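Local coordinates for protein phospholipase C-beta (PLC-beta) (Sepia officinalis, PDB 3QR0) that belongs to the phospholipase C-beta family of multidomain proteins, which combine PH, EF-hand, TIM-barrel and C2 domains, and holds a calcium ion in its barrel, at residues L553-E558 against S792-R797; K634-F639 against Y676-D681. One frame throughout, in Å; residues are numbered along the deposited sequence. Where two conformers were deposited one is given.

Contact 1. Residues L553-E558 against S792-R797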
ATOM      1  N   LEU A 553     -20.613   3.902  18.925  1.00 27.97           N
ATOM      2  CA  LEU A 553     -20.265   5.127  18.219  1.00 28.23           C
ATOM      3  C   LEU A 553     -21.455   6.093  18.162  1.00 28.95           C
ATOM      4  O   LEU A 553     -21.302   7.299  18.366  1.00 28.98           O
ATOM      5  CB  LEU A 553     -19.790   4.784  16.801  1.00 27.79           C
ATOM      6  CG  LEU A 553     -19.201   5.886  15.927  1.00 28.30           C
ATOM      7  CD1 LEU A 553     -18.020   6.564  16.617  1.00 28.13           C
ATOM      8  CD2 LEU A 553     -18.784   5.307  14.571  1.00 27.68           C
ATOM      9  N   LYS A 554     -22.634   5.549  17.888  1.00 29.14           N
ATOM     10  CA  LYS A 554     -23.854   6.351  17.811  1.00 29.96           C
ATOM     11  C   LYS A 554     -24.419   6.752  19.184  1.00 30.34           C
ATOM     12  O   LYS A 554     -25.082   7.781  19.296  1.00 30.96           O
ATOM     13  CB  LYS A 554     -24.912   5.615  16.976  1.00 30.18           C
ATOM     14  CG  LYS A 554     -24.521   5.504  15.498  1.00 30.18           C
ATOM     15  CD  LYS A 554     -25.662   5.027  14.614  1.00 31.35           C
ATOM     16  CE  LYS A 554     -26.052   3.593  14.897  1.00 32.39           C
ATOM     17  NZ  LYS A 554     -27.189   3.151  14.039  1.00 33.04           N
ATOM     18  N   ASP A 555     -24.155   5.958  20.221  1.00 30.05           N
ATOM     19  CA  ASP A 555     -24.662   6.263  21.570  1.00 30.91           C
ATOM     20  C   ASP A 555     -23.745   7.192  22.362  1.00 30.56           C
ATOM     21  O   ASP A 555     -24.219   8.103  23.041  1.00 31.15           O
ATOM     22  CB  ASP A 555     -24.880   4.976  22.380  1.00 31.22           C
ATOM     23  CG  ASP A 555     -26.098   4.196  21.929  1.00 33.10           C
ATOM     24  OD1 ASP A 555     -26.969   4.778  21.247  1.00 35.33           O
ATOM     25  OD2 ASP A 555     -26.186   2.992  22.266  1.00 35.60           O
ATOM     26  N   ASN A 556     -22.441   6.941  22.287  1.00 29.67           N
ATOM     27  CA  ASN A 556     -21.463   7.623  23.132  1.00 29.63           C
ATOM     28  C   ASN A 556     -20.151   7.867  22.394  1.00 28.76           C
ATOM     29  O   ASN A 556     -19.108   7.322  22.767  1.00 28.50           O
ATOM     30  CB  ASN A 556     -21.230   6.803  24.401  1.00 29.88           C
ATOM     31  CG  ASN A 556     -22.420   6.844  25.339  1.00 31.16           C
ATOM     32  OD1 ASN A 556     -22.693   7.874  25.962  1.00 33.92           O
ATOM     33  ND2 ASN A 556     -23.141   5.739  25.430  1.00 30.06           N
ATOM     34  N   PRO A 557     -20.198   8.707  21.343  1.00 28.23           N
ATOM     35  CA  PRO A 557     -19.040   8.892  20.476  1.00 27.12           C
ATOM     36  C   PRO A 557     -17.811   9.457  21.197  1.00 26.72           C
ATOM     37  O   PRO A 557     -16.697   8.978  20.965  1.00 25.50           O
ATOM     38  CB  PRO A 557     -19.544   9.876  19.408  1.00 27.43           C
ATOM     39  CG  PRO A 557     -20.728  10.529  19.991  1.00 28.48           C
ATOM     40  CD  PRO A 557     -21.337   9.552  20.940  1.00 28.73           C
ATOM     41  N   GLU A 558     -18.018  10.457  22.057  0.50 26.79           N
ATOM     42  CA  GLU A 558     -16.920  11.073  22.809  0.50 26.51           C
ATOM     43  C   GLU A 558     -16.250  10.080  23.756  0.50 26.51           C
ATOM     44  O   GLU A 558     -15.022  10.042  23.855  0.50 26.01           O
ATOM     45  CB  GLU A 558     -17.411  12.285  23.607  0.50 27.15           C
ATOM     46  CG  GLU A 558     -18.001  13.401  22.765  0.50 26.45           C
ATOM     47  CD  GLU A 558     -19.515  13.360  22.705  0.50 25.92           C
ATOM     48  OE1 GLU A 558     -20.103  12.276  22.922  0.50 24.41           O
ATOM     49  OE2 GLU A 558     -20.119  14.423  22.443  0.50 25.76           O
ATOM     50  N   SER A 792     -33.496  11.946  17.121  1.00 47.94           N
ATOM     51  CA  SER A 792     -32.518  11.573  18.139  1.00 46.64           C
ATOM     52  C   SER A 792     -31.110  11.761  17.594  1.00 44.91           C
ATOM     53  O   SER A 792     -30.903  11.754  16.377  1.00 44.22           O
ATOM     54  CB  SER A 792     -32.712  10.120  18.573  1.00 46.61           C
ATOM     55  OG  SER A 792     -32.364   9.223  17.534  1.00 46.09           O
ATOM     56  N   ALA A 793     -30.152  11.934  18.501  1.00 43.66           N
ATOM     57  CA  ALA A 793     -28.738  12.013  18.136  1.00 42.07           C
ATOM     58  C   ALA A 793     -28.305  10.770  17.358  1.00 40.68           C
ATOM     59  O   ALA A 793     -27.537  10.866  16.401  1.00 39.84           O
ATOM     60  CB  ALA A 793     -27.877  12.181  19.383  1.00 41.94           C
ATOM     61  N   GLN A 794     -28.817   9.612  17.770  1.00 40.13           N
ATOM     62  CA  GLN A 794     -28.493   8.335  17.131  1.00 39.19           C
ATOM     63  C   GLN A 794     -28.882   8.331  15.655  1.00 38.57           C
ATOM     64  O   GLN A 794     -28.097   7.913  14.803  1.00 37.63           O
ATOM     65  CB  GLN A 794     -29.189   7.172  17.851  1.00 39.70           C
ATOM     66  CG  GLN A 794     -28.612   6.843  19.227  1.00 40.31           C
ATOM     67  CD  GLN A 794     -29.172   7.700  20.352  1.00 42.28           C
ATOM     68  OE1 GLN A 794     -30.025   8.568  20.139  1.00 43.65           O
ATOM     69  NE2 GLN A 794     -28.697   7.450  21.568  1.00 43.23           N
ATOM     70  N   GLU A 795     -30.094   8.803  15.366  1.00 38.72           N
ATOM     71  CA  GLU A 795     -30.593   8.869  13.992  1.00 38.35           C
ATOM     72  C   GLU A 795     -29.792   9.845  13.137  1.00 36.89           C
ATOM     73  O   GLU A 795     -29.516   9.559  11.978  1.00 36.24           O
ATOM     74  CB  GLU A 795     -32.078   9.257  13.967  1.00 39.59           C
ATOM     75  CG  GLU A 795     -33.019   8.131  14.376  1.00 41.27           C
ATOM     76  CD  GLU A 795     -34.473   8.580  14.505  1.00 44.07           C
ATOM     77  OE1 GLU A 795     -35.308   7.746  14.915  1.00 45.35           O
ATOM     78  OE2 GLU A 795     -34.780   9.757  14.200  1.00 45.70           O
ATOM     79  N   ALA A 796     -29.435  10.994  13.707  1.00 35.99           N
ATOM     80  CA  ALA A 796     -28.617  11.988  13.002  1.00 35.08           C
ATOM     81  C   ALA A 796     -27.222  11.442  12.681  1.00 33.23           C
ATOM     82  O   ALA A 796     -26.657  11.725  11.624  1.00 32.74           O
ATOM     83  CB  ALA A 796     -28.504  13.262  13.820  1.00 35.39           C
ATOM     84  N   ARG A 797     -26.678  10.658  13.602  1.00 32.14           N
ATOM     85  CA  ARG A 797     -25.349  10.066  13.440  1.00 30.63           C
ATOM     86  C   ARG A 797     -25.345   8.946  12.406  1.00 30.03           C
ATOM     87  O   ARG A 797     -24.400   8.825  11.626  1.00 29.09           O
ATOM     88  CB  ARG A 797     -24.832   9.565  14.789  1.00 30.25           C
ATOM     89  CG  ARG A 797     -24.461  10.709  15.722  1.00 29.89           C
ATOM     90  CD  ARG A 797     -24.409  10.293  17.177  1.00 29.44           C
ATOM     91  NE  ARG A 797     -24.075  11.429  18.032  1.00 29.75           N
ATOM     92  CZ  ARG A 797     -24.230  11.464  19.355  1.00 29.86           C
ATOM     93  NH1 ARG A 797     -24.717  10.421  20.019  1.00 30.44           N
ATOM     94  NH2 ARG A 797     -23.886  12.557  20.023  1.00 30.40           N
TER
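Ser-792 starts the helix that carries one side of this contact: its OG accepts from Glu-795 N, an N-cap bond that ties the serine to the first turn, laid against Lys-554 to Pro-557 of the Y half of the barrel. Ala-793 turns its methyl to the guanidinium of Arg-797, one turn on, with CB 3.6 Å above the plane and over its centre; a small side chain lets the flat group lie this close to its own helix. Gln-794, bent at chi2 (84°), folds back so that NE2 donates to Asp-555 OD1 at 3.2 Å. The carboxylate and amide planes are strongly turned against each other, and the N-H comes from above the carboxylate plane. Arg-797 comes closest to the other segment, its chain extended from CG to NE and running antiparallel beside the Lys-554 side chain, with Arg-797 CB 4.1 Å from Lys-554 CG. At its edge, NH1 donates in the guanidinium plane to Lys-554 O (2.8 Å, N-H...O angle 154°), though it stands above the carbonyl plane of Lys-554. Pro-557 CG sits 3.7 Å above the other face, so the group is sandwiched between an alanine methyl and a proline ring. Lys-554 O belongs to the last turn of helix 546-555, where the chain breaks at Asn-556 and Pro-557 brings no backbone N-H. Arginine suits this place: its charge may gain from the C-terminal end of helix 546-555, and Glu-558 OE1, 4.8 Å from Arg-797 NH2 but not in contact, probably helps to balance it, while apolar cover on both faces leaves the edge to bond.

Contact 2. Residues K634-F639 against Y676-D681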
ATOM      1  N   LYS A 634      -8.963  16.215  26.446  1.00 36.79           N
ATOM      2  CA  LYS A 634      -9.802  16.736  25.359  1.00 36.40           C
ATOM      3  C   LYS A 634     -10.976  15.802  25.050  1.00 35.47           C
ATOM      4  O   LYS A 634     -10.808  14.582  24.992  1.00 35.30           O
ATOM      5  CB  LYS A 634      -8.963  16.953  24.093  1.00 36.06           C
ATOM      6  CG  LYS A 634      -9.526  18.022  23.153  1.00 37.24           C
ATOM      7  CD  LYS A 634      -8.776  18.071  21.829  1.00 37.88           C
ATOM      8  CE  LYS A 634      -8.902  19.434  21.150  1.00 38.91           C
ATOM      9  NZ  LYS A 634     -10.314  19.890  21.009  1.00 39.75           N
ATOM     10  N   ARG A 635     -12.159  16.384  24.870  1.00 34.78           N
ATOM     11  CA  ARG A 635     -13.334  15.654  24.405  1.00 34.12           C
ATOM     12  C   ARG A 635     -13.510  15.936  22.921  1.00 33.27           C
ATOM     13  O   ARG A 635     -13.414  17.088  22.498  1.00 33.10           O
ATOM     14  CB  ARG A 635     -14.590  16.085  25.167  1.00 34.75           C
ATOM     15  CG  ARG A 635     -14.598  15.689  26.635  1.00 35.04           C
ATOM     16  CD  ARG A 635     -14.886  14.202  26.821  1.00 34.11           C
ATOM     17  NE  ARG A 635     -16.316  13.901  26.823  1.00 33.54           N
ATOM     18  CZ  ARG A 635     -16.834  12.688  27.002  1.00 33.63           C
ATOM     19  NH1 ARG A 635     -16.048  11.634  27.184  1.00 33.13           N
ATOM     20  NH2 ARG A 635     -18.151  12.523  26.992  1.00 34.23           N
ATOM     21  N   PHE A 636     -13.755  14.884  22.142  1.00 32.15           N
ATOM     22  CA  PHE A 636     -13.896  15.003  20.690  1.00 31.26           C
ATOM     23  C   PHE A 636     -15.066  14.165  20.169  1.00 30.82           C
ATOM     24  O   PHE A 636     -15.109  12.954  20.375  1.00 30.16           O
ATOM     25  CB  PHE A 636     -12.604  14.574  19.995  1.00 30.38           C
ATOM     26  CG  PHE A 636     -12.721  14.490  18.498  1.00 29.88           C
ATOM     27  CD1 PHE A 636     -13.035  15.618  17.753  1.00 29.75           C
ATOM     28  CD2 PHE A 636     -12.530  13.284  17.835  1.00 28.84           C
ATOM     29  CE1 PHE A 636     -13.146  15.551  16.370  1.00 29.12           C
ATOM     30  CE2 PHE A 636     -12.640  13.207  16.452  1.00 28.88           C
ATOM     31  CZ  PHE A 636     -12.952  14.350  15.718  1.00 29.07           C
ATOM     32  N   ASP A 637     -16.012  14.832  19.508  1.00 30.62           N
ATOM     33  CA  ASP A 637     -17.139  14.174  18.864  1.00 30.31           C
ATOM     34  C   ASP A 637     -16.825  14.059  17.367  1.00 29.51           C
ATOM     35  O   ASP A 637     -16.823  15.067  16.658  1.00 29.13           O
ATOM     36  CB  ASP A 637     -18.424  14.981  19.102  1.00 31.12           C
ATOM     37  CG  ASP A 637     -19.654  14.348  18.469  1.00 31.56           C
ATOM     38  OD1 ASP A 637     -19.539  13.282  17.826  1.00 31.05           O
ATOM     39  OD2 ASP A 637     -20.752  14.925  18.626  1.00 33.40           O
ATOM     40  N   PRO A 638     -16.536  12.835  16.883  1.00 28.82           N
ATOM     41  CA  PRO A 638     -16.237  12.655  15.462  1.00 28.37           C
ATOM     42  C   PRO A 638     -17.399  12.947  14.513  1.00 28.58           C
ATOM     43  O   PRO A 638     -17.187  13.002  13.309  1.00 28.17           O
ATOM     44  CB  PRO A 638     -15.830  11.179  15.368  1.00 27.91           C
ATOM     45  CG  PRO A 638     -16.387  10.544  16.565  1.00 28.29           C
ATOM     46  CD  PRO A 638     -16.341  11.579  17.631  1.00 28.68           C
ATOM     47  N   PHE A 639     -18.606  13.139  15.045  1.00 29.34           N
ATOM     48  CA  PHE A 639     -19.745  13.564  14.231  1.00 29.85           C
ATOM     49  C   PHE A 639     -19.906  15.084  14.162  1.00 30.74           C
ATOM     50  O   PHE A 639     -20.893  15.574  13.614  1.00 31.10           O
ATOM     51  CB  PHE A 639     -21.033  12.922  14.749  1.00 30.06           C
ATOM     52  CG  PHE A 639     -21.057  11.440  14.595  1.00 29.38           C
ATOM     53  CD1 PHE A 639     -21.354  10.866  13.363  1.00 29.02           C
ATOM     54  CD2 PHE A 639     -20.769  10.611  15.668  1.00 28.60           C
ATOM     55  CE1 PHE A 639     -21.375   9.501  13.211  1.00 28.15           C
ATOM     56  CE2 PHE A 639     -20.785   9.243  15.522  1.00 28.20           C
ATOM     57  CZ  PHE A 639     -21.089   8.683  14.291  1.00 28.31           C
ATOM     58  N   TYR A 676     -12.122  10.956   2.074  1.00 23.31           N
ATOM     59  CA  TYR A 676     -12.582  10.137   3.199  1.00 23.18           C
ATOM     60  C   TYR A 676     -11.911  10.634   4.466  1.00 23.11           C
ATOM     61  O   TYR A 676     -10.693  10.827   4.499  1.00 22.82           O
ATOM     62  CB  TYR A 676     -12.250   8.648   2.995  1.00 22.76           C
ATOM     63  CG  TYR A 676     -12.344   8.200   1.563  1.00 22.51           C
ATOM     64  CD1 TYR A 676     -13.577   8.002   0.955  1.00 23.93           C
ATOM     65  CD2 TYR A 676     -11.200   7.995   0.805  1.00 22.53           C
ATOM     66  CE1 TYR A 676     -13.670   7.608  -0.379  1.00 23.11           C
ATOM     67  CE2 TYR A 676     -11.283   7.602  -0.525  1.00 23.14           C
ATOM     68  CZ  TYR A 676     -12.520   7.406  -1.110  1.00 22.40           C
ATOM     69  OH  TYR A 676     -12.602   7.014  -2.431  1.00 22.49           O
ATOM     70  N   GLY A 677     -12.709  10.841   5.502  1.00 23.31           N
ATOM     71  CA  GLY A 677     -12.208  11.300   6.793  1.00 23.29           C
ATOM     72  C   GLY A 677     -13.353  11.272   7.774  1.00 23.55           C
ATOM     73  O   GLY A 677     -14.092  10.297   7.822  1.00 23.78           O
ATOM     74  N   LEU A 678     -13.528  12.345   8.539  1.00 23.99           N
ATOM     75  CA  LEU A 678     -14.731  12.490   9.347  1.00 24.36           C
ATOM     76  C   LEU A 678     -15.952  12.443   8.428  1.00 24.51           C
ATOM     77  O   LEU A 678     -15.852  12.795   7.249  1.00 24.29           O
ATOM     78  CB  LEU A 678     -14.727  13.804  10.131  1.00 24.76           C
ATOM     79  CG  LEU A 678     -13.737  13.945  11.296  1.00 24.74           C
ATOM     80  CD1 LEU A 678     -14.053  15.215  12.073  1.00 24.74           C
ATOM     81  CD2 LEU A 678     -13.777  12.738  12.219  1.00 25.13           C
ATOM     82  N   PRO A 679     -17.105  12.004   8.955  1.00 24.67           N
ATOM     83  CA  PRO A 679     -18.315  11.981   8.138  1.00 25.10           C
ATOM     84  C   PRO A 679     -18.584  13.315   7.437  1.00 25.59           C
ATOM     85  O   PRO A 679     -18.920  13.322   6.256  1.00 25.64           O
ATOM     86  CB  PRO A 679     -19.416  11.659   9.153  1.00 25.30           C
ATOM     87  CG  PRO A 679     -18.733  10.870  10.197  1.00 25.14           C
ATOM     88  CD  PRO A 679     -17.334  11.410  10.286  1.00 24.84           C
ATOM     89  N   THR A 680     -18.403  14.425   8.150  1.00 26.09           N
ATOM     90  CA  THR A 680     -18.622  15.761   7.578  1.00 26.72           C
ATOM     91  C   THR A 680     -17.632  16.120   6.455  1.00 26.40           C
ATOM     92  O   THR A 680     -17.903  17.013   5.653  1.00 26.98           O
ATOM     93  CB  THR A 680     -18.574  16.858   8.674  1.00 27.08           C
ATOM     94  OG1 THR A 680     -19.177  18.064   8.184  1.00 28.41           O
ATOM     95  CG2 THR A 680     -17.141  17.140   9.117  1.00 25.87           C
ATOM     96  N   ASP A 681     -16.492  15.432   6.405  1.00 25.84           N
ATOM     97  CA  ASP A 681     -15.466  15.668   5.382  1.00 25.62           C
ATOM     98  C   ASP A 681     -15.443  14.595   4.293  1.00 25.39           C
ATOM     99  O   ASP A 681     -14.619  14.659   3.376  1.00 25.60           O
ATOM    100  CB  ASP A 681     -14.078  15.718   6.032  1.00 25.27           C
ATOM    101  CG  ASP A 681     -13.908  16.890   6.985  1.00 25.95           C
ATOM    102  OD1 ASP A 681     -14.582  17.919   6.794  1.00 26.88           O
ATOM    103  OD2 ASP A 681     -13.088  16.784   7.923  1.00 25.86           O
TER
HETATM  104  O   HOH W   1     -18.237  14.589  11.268  1.00 27.68           O
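With CG anti to the backbone N (chi1 172°), the ring of Phe-636 is aimed at Leu-678, whose own CG lies beside the backbone N, anti to the carbonyl carbon (chi1 -70°). The two side chains therefore meet tip to tip: Phe-636 CZ is 3.9 Å from Leu-678 CD1, which lies at the ring edge in its plane, and CD2 is equally near. Behind this pair, the ring of Phe-636 meets Phe-628 edge-to-face, while Leu-678 also packs on Leu-713 and Leu-716 of the C2 domain. Pro-638 adds its CB, 4.1 Å from Leu-678 CD2, and its N lies over one face of the Phe-636 ring, offset toward the rim. An Asx turn shapes the chain here, Asp-637 OD1 accepting from Phe-639 N at 2.9 Å. The Phe-639 ring, set obliquely, brings CD1 to 4.1 Å from Pro-679 CG, and Ala-800 of helix 793-800 touches both residues. Proline fits position 679, where the short 3-10 segment begins and no N-H is required of it. Pro-638 O, set 3.4 Å from Pro-679 CD among apolar carbons, is reached by a water that donates to it (2.8 Å) and accepts from Thr-680 N. No direct hydrogen bond joins the segments; the loop between helix 627-630 and strand 650-660 and the loop after strand 669-676 are held by hydrocarbon contact, and the bridging water satisfies one polar atom on each side.

Contact 2 is nested along the chain within the loop closed by contact 1, and their centres are about 12 Å apart. They touch at several points, residues 634-639 lying against both segments of contact 1. Phe-639 joins the two: its CE2 is 3.5 Å from Leu-553 O, and its CE1 is 3.5 Å from Arg-797 O. Earlier in 634-639, Arg-635 CZ lies 3.5 Å from Glu-558 CB, and Asp-637 OD1 packs on Pro-557. Barrel, C2 domain and helix 793-800, near the C-terminus, thus meet in one place. The calcium ligands, Asn-339, Glu-368, Asp-370 and Glu-417, belong to neither contact.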